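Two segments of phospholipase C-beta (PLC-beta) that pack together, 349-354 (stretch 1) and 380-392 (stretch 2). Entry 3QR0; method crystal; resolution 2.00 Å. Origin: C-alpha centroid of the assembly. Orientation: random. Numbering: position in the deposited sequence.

Stretch 1, residues 349-354: GKSSVE
Stretch 2 (380-392) IITHGFTMCTEVL

A short extended segment without regular secondary structure, G349 to V353, lies along the 388-391 arm of a hairpin-like loop, and a paired serine-threonine hydrogen-bond clasp, flanked by a backbone contact and a small valine patch, joins them, burying 379 Å² in total. Stretch 1 is extended from K350 to S352 (phi/psi -98/149, -93/155 and -146/149) and turns at V353 (-89/-45) ahead of a helix. In stretch 2, I381 and V391 pair through their backbones (I381 N to V391 O 2.8 Å, V391 N to I381 O 3.1 Å), and a type II turn runs from H383 to T386. The register sets G349 CA 5.2 Å from C388 CA and K350 CA 5.1 Å from T389 CA, with the two segments running in the same direction.

S351, buried and with its CB toward stretch 2, is the centre of the clasp. Its N donates to T389 OG1 (2.8 Å, 162°), while its own OG, in rotamer m, donates to T389 O (2.7 Å). T389 adopts rotamer p, its CB sideways; its carbonyl also accepts from T382 OG1 (2.8 Å), so one oxygen links the clasp to the neighbouring arm of the loop. A water bridges the same two residues, 3.2 Å from S351 O, to which it donates, and 2.6 Å from T389 OG1.

At one end, G349 O approaches C388 CA at 3.3 Å in a CA-H...O contact (148° at H). G349 has no side chain; K350 points away, with an extended, exposed chain (m, t, t, t). At the other end, V391 (rotamer m) points toward stretch 1, its CG1 3.7 Å from S351 O and its CB 3.9 Å from CG2 of V353 (rotamer t). V391 CG1 also lies 4.1 Å from S351 CB, so this valine packs beside the clasp, while V353 extends the apolar contact beyond it. S352 (rotamer t) points away, its OG capping a backbone N just past the stretch.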

ATOM      1  N   GLY A 349     -13.723  13.844 -16.346  1.00 26.98           N
ATOM      2  CA  GLY A 349     -13.103  12.527 -16.400  1.00 27.17           C
ATOM      3  C   GLY A 349     -14.078  11.411 -16.718  1.00 27.52           C
ATOM      4  O   GLY A 349     -15.240  11.658 -17.015  1.00 28.29           O
ATOM      5  N   LYS A 350     -13.590  10.175 -16.674  1.00 27.33           N
ATOM      6  CA  LYS A 350     -14.423   9.004 -16.927  1.00 27.52           C
ATOM      7  C   LYS A 350     -14.893   8.383 -15.621  1.00 26.70           C
ATOM      8  O   LYS A 350     -14.192   8.453 -14.601  1.00 26.14           O
ATOM      9  CB  LYS A 350     -13.645   7.951 -17.714  1.00 28.11           C
ATOM     10  CG  LYS A 350     -13.366   8.334 -19.160  1.00 31.02           C
ATOM     11  CD  LYS A 350     -12.801   7.146 -19.939  1.00 34.26           C
ATOM     12  CE  LYS A 350     -12.649   7.464 -21.418  1.00 36.69           C
ATOM     13  NZ  LYS A 350     -11.855   6.412 -22.125  1.00 39.39           N
ATOM     14  N   SER A 351     -16.086   7.789 -15.665  1.00 25.89           N
ATOM     15  CA  SER A 351     -16.539   6.861 -14.636  1.00 25.22           C
ATOM     16  C   SER A 351     -16.183   5.440 -15.077  1.00 24.34           C
ATOM     17  O   SER A 351     -16.055   5.173 -16.271  1.00 24.14           O
ATOM     18  CB  SER A 351     -18.042   6.984 -14.408  1.00 25.54           C
ATOM     19  OG  SER A 351     -18.363   8.241 -13.849  1.00 26.56           O
ATOM     20  N   SER A 352     -16.028   4.537 -14.113  1.00 23.30           N
ATOM     21  CA  SER A 352     -15.543   3.181 -14.394  1.00 22.96           C
ATOM     22  C   SER A 352     -16.176   2.144 -13.470  1.00 22.73           C
ATOM     23  O   SER A 352     -16.507   2.444 -12.320  1.00 22.33           O
ATOM     24  CB  SER A 352     -14.014   3.154 -14.233  1.00 22.51           C
ATOM     25  OG  SER A 352     -13.478   1.839 -14.274  1.00 21.96           O
ATOM     26  N   VAL A 353     -16.333   0.921 -13.976  1.00 22.47           N
ATOM     27  CA  VAL A 353     -16.689  -0.216 -13.136  1.00 22.06           C
ATOM     28  C   VAL A 353     -15.432  -0.882 -12.580  1.00 21.62           C
ATOM     29  O   VAL A 353     -15.363  -1.201 -11.389  1.00 21.20           O
ATOM     30  CB  VAL A 353     -17.507  -1.266 -13.905  1.00 22.76           C
ATOM     31  CG1 VAL A 353     -17.853  -2.439 -12.986  1.00 22.03           C
ATOM     32  CG2 VAL A 353     -18.771  -0.637 -14.491  1.00 22.63           C
ATOM     33  N   GLU A 354     -14.441  -1.092 -13.441  1.00 21.27           N
ATOM     34  CA  GLU A 354     -13.198  -1.771 -13.045  1.00 21.20           C
ATOM     35  C   GLU A 354     -12.468  -1.098 -11.880  1.00 20.49           C
ATOM     36  O   GLU A 354     -11.831  -1.780 -11.072  1.00 19.80           O
ATOM     37  CB  GLU A 354     -12.260  -1.903 -14.252  1.00 21.50           C
ATOM     38  CG  GLU A 354     -10.926  -2.616 -13.980  1.00 22.32           C
ATOM     39  CD  GLU A 354     -11.077  -4.053 -13.485  1.00 24.04           C
ATOM     40  OE1 GLU A 354     -11.981  -4.781 -13.955  1.00 24.43           O
ATOM     41  OE2 GLU A 354     -10.267  -4.461 -12.626  1.00 25.02           O
ATOM     42  N   ILE A 380     -27.880   4.635 -12.713  1.00 26.17           N
ATOM     43  CA  ILE A 380     -26.502   4.799 -13.145  1.00 25.37           C
ATOM     44  C   ILE A 380     -25.684   5.421 -12.034  1.00 24.42           C
ATOM     45  O   ILE A 380     -26.231   5.946 -11.063  1.00 24.61           O
ATOM     46  CB  ILE A 380     -26.398   5.695 -14.398  1.00 25.87           C
ATOM     47  CG1 ILE A 380     -26.903   7.112 -14.094  1.00 26.22           C
ATOM     48  CG2 ILE A 380     -27.163   5.068 -15.561  1.00 26.16           C
ATOM     49  CD1 ILE A 380     -26.800   8.060 -15.255  1.00 28.61           C
ATOM     50  N   ILE A 381     -24.369   5.345 -12.189  1.00 23.55           N
ATOM     51  CA  ILE A 381     -23.425   6.014 -11.300  1.00 22.55           C
ATOM     52  C   ILE A 381     -22.630   7.033 -12.101  1.00 22.42           C
ATOM     53  O   ILE A 381     -22.097   6.720 -13.168  1.00 22.25           O
ATOM     54  CB  ILE A 381     -22.475   5.011 -10.630  1.00 21.97           C
ATOM     55  CG1 ILE A 381     -23.248   4.165  -9.615  1.00 22.26           C
ATOM     56  CG2 ILE A 381     -21.301   5.735  -9.946  1.00 20.54           C
ATOM     57  CD1 ILE A 381     -22.423   3.050  -8.973  1.00 21.14           C
ATOM     58  N   THR A 382     -22.565   8.257 -11.584  1.00 22.53           N
ATOM     59  CA  THR A 382     -21.836   9.338 -12.234  1.00 22.67           C
ATOM     60  C   THR A 382     -21.729  10.527 -11.283  1.00 22.78           C
ATOM     61  O   THR A 382     -22.352  10.531 -10.215  1.00 22.75           O
ATOM     62  CB  THR A 382     -22.529   9.791 -13.554  1.00 23.25           C
ATOM     63  OG1 THR A 382     -21.641  10.629 -14.304  1.00 23.47           O
ATOM     64  CG2 THR A 382     -23.833  10.546 -13.277  1.00 23.41           C
ATOM     65  N   HIS A 383     -20.938  11.526 -11.665  1.00 22.69           N
ATOM     66  CA  HIS A 383     -20.887  12.784 -10.924  1.00 22.94           C
ATOM     67  C   HIS A 383     -21.921  13.723 -11.535  1.00 23.72           C
ATOM     68  O   HIS A 383     -21.752  14.208 -12.655  1.00 23.60           O
ATOM     69  CB  HIS A 383     -19.479  13.398 -10.966  1.00 22.77           C
ATOM     70  CG  HIS A 383     -19.244  14.454  -9.927  1.00 23.41           C
ATOM     71  ND1 HIS A 383     -18.110  15.239  -9.909  1.00 23.32           N
ATOM     72  CD2 HIS A 383     -19.992  14.852  -8.869  1.00 24.49           C
ATOM     73  CE1 HIS A 383     -18.170  16.075  -8.886  1.00 24.21           C
ATOM     74  NE2 HIS A 383     -19.302  15.862  -8.238  1.00 25.10           N
ATOM     75  N   GLY A 384     -23.005  13.956 -10.802  1.00 24.23           N
ATOM     76  CA  GLY A 384     -24.129  14.732 -11.309  1.00 25.34           C
ATOM     77  C   GLY A 384     -23.793  16.155 -11.721  1.00 26.08           C
ATOM     78  O   GLY A 384     -22.952  16.807 -11.103  1.00 25.59           O
ATOM     79  N   PHE A 385     -24.467  16.617 -12.774  1.00 27.51           N
ATOM     80  CA  PHE A 385     -24.305  17.962 -13.333  1.00 28.83           C
ATOM     81  C   PHE A 385     -22.885  18.270 -13.828  1.00 28.83           C
ATOM     82  O   PHE A 385     -22.464  19.430 -13.843  1.00 29.42           O
ATOM     83  CB  PHE A 385     -24.777  19.028 -12.340  1.00 29.33           C
ATOM     84  CG  PHE A 385     -26.180  18.810 -11.845  1.00 30.88           C
ATOM     85  CD1 PHE A 385     -27.263  19.269 -12.578  1.00 33.25           C
ATOM     86  CD2 PHE A 385     -26.415  18.154 -10.646  1.00 32.17           C
ATOM     87  CE1 PHE A 385     -28.570  19.073 -12.119  1.00 34.42           C
ATOM     88  CE2 PHE A 385     -27.715  17.952 -10.185  1.00 32.55           C
ATOM     89  CZ  PHE A 385     -28.788  18.409 -10.922  1.00 33.44           C
ATOM     90  N   THR A 386     -22.169  17.236 -14.265  1.00 28.51           N
ATOM     91  CA  THR A 386     -20.840  17.412 -14.854  1.00 28.25           C
ATOM     92  C   THR A 386     -20.800  16.733 -16.218  1.00 28.80           C
ATOM     93  O   THR A 386     -21.799  16.178 -16.661  1.00 28.93           O
ATOM     94  CB  THR A 386     -19.733  16.804 -13.977  1.00 27.60           C
ATOM     95  OG1 THR A 386     -19.821  15.375 -14.036  1.00 26.59           O
ATOM     96  CG2 THR A 386     -19.838  17.292 -12.524  1.00 26.31           C
ATOM     97  N   MET A 387     -19.641  16.765 -16.871  1.00 28.93           N
ATOM     98  CA  MET A 387     -19.462  16.069 -18.143  1.00 29.66           C
ATOM     99  C   MET A 387     -18.822  14.684 -17.987  1.00 28.81           C
ATOM    100  O   MET A 387     -18.363  14.098 -18.972  1.00 28.77           O
ATOM    101  CB  MET A 387     -18.630  16.936 -19.092  1.00 30.41           C
ATOM    102  CG  MET A 387     -19.305  18.263 -19.442  1.00 33.43           C
ATOM    103  SD  MET A 387     -20.912  18.044 -20.228  1.00 39.76           S
ATOM    104  CE  MET A 387     -20.426  17.405 -21.835  1.00 39.04           C
ATOM    105  N   CYS A 388     -18.794  14.155 -16.764  1.00 28.13           N
ATOM    106  CA  CYS A 388     -18.284  12.806 -16.542  1.00 27.60           C
ATOM    107  C   CYS A 388     -19.165  11.775 -17.250  1.00 27.50           C
ATOM    108  O   CYS A 388     -20.368  11.979 -17.415  1.00 27.68           O
ATOM    109  CB  CYS A 388     -18.203  12.482 -15.048  1.00 27.09           C
ATOM    110  SG  CYS A 388     -16.919  13.394 -14.153  1.00 27.83           S
ATOM    111  N   THR A 389     -18.554  10.678 -17.689  1.00 26.94           N
ATOM    112  CA  THR A 389     -19.309   9.568 -18.259  1.00 27.04           C
ATOM    113  C   THR A 389     -20.061   8.844 -17.134  1.00 26.69           C
ATOM    114  O   THR A 389     -19.872   9.152 -15.956  1.00 26.05           O
ATOM    115  CB  THR A 389     -18.394   8.586 -19.023  1.00 26.75           C
ATOM    116  OG1 THR A 389     -17.432   8.034 -18.124  1.00 26.35           O
ATOM    117  CG2 THR A 389     -17.662   9.302 -20.175  1.00 27.34           C
ATOM    118  N   GLU A 390     -20.916   7.901 -17.513  1.00 26.94           N
ATOM    119  CA  GLU A 390     -21.773   7.170 -16.578  1.00 27.25           C
ATOM    120  C   GLU A 390     -21.513   5.679 -16.708  1.00 26.51           C
ATOM    121  O   GLU A 390     -21.117   5.213 -17.779  1.00 26.32           O
ATOM    122  CB  GLU A 390     -23.245   7.411 -16.922  1.00 28.27           C
ATOM    123  CG  GLU A 390     -23.623   8.866 -17.102  1.00 31.30           C
ATOM    124  CD  GLU A 390     -25.027   9.045 -17.654  1.00 34.82           C
ATOM    125  OE1 GLU A 390     -25.582   8.085 -18.235  1.00 36.56           O
ATOM    126  OE2 GLU A 390     -25.579  10.155 -17.499  1.00 38.64           O
ATOM    127  N   VAL A 391     -21.758   4.936 -15.629  1.00 25.56           N
ATOM    128  CA  VAL A 391     -21.744   3.470 -15.667  1.00 25.33           C
ATOM    129  C   VAL A 391     -23.030   2.938 -15.028  1.00 25.52           C
ATOM    130  O   VAL A 391     -23.700   3.659 -14.283  1.00 25.23           O
ATOM    131  CB  VAL A 391     -20.491   2.872 -14.956  1.00 24.46           C
ATOM    132  CG1 VAL A 391     -19.202   3.290 -15.682  1.00 24.25           C
ATOM    133  CG2 VAL A 391     -20.442   3.283 -13.500  1.00 23.90           C
ATOM    134  N   LEU A 392     -23.380   1.688 -15.324  1.00 25.88           N
ATOM    135  CA  LEU A 392     -24.587   1.074 -14.754  1.00 26.26           C
ATOM    136  C   LEU A 392     -24.343   0.728 -13.295  1.00 25.48           C
ATOM    137  O   LEU A 392     -23.305   0.165 -12.952  1.00 25.00           O
ATOM    138  CB  LEU A 392     -24.995  -0.198 -15.509  1.00 27.04           C
ATOM    139  CG  LEU A 392     -25.776  -0.069 -16.820  1.00 29.10           C
ATOM    140  CD1 LEU A 392     -26.034  -1.463 -17.393  1.00 30.82           C
ATOM    141  CD2 LEU A 392     -27.093   0.679 -16.622  1.00 29.91           C
TER
HETATM  142  O   HOH W   1     -16.791   5.770 -19.337  1.00 39.50           O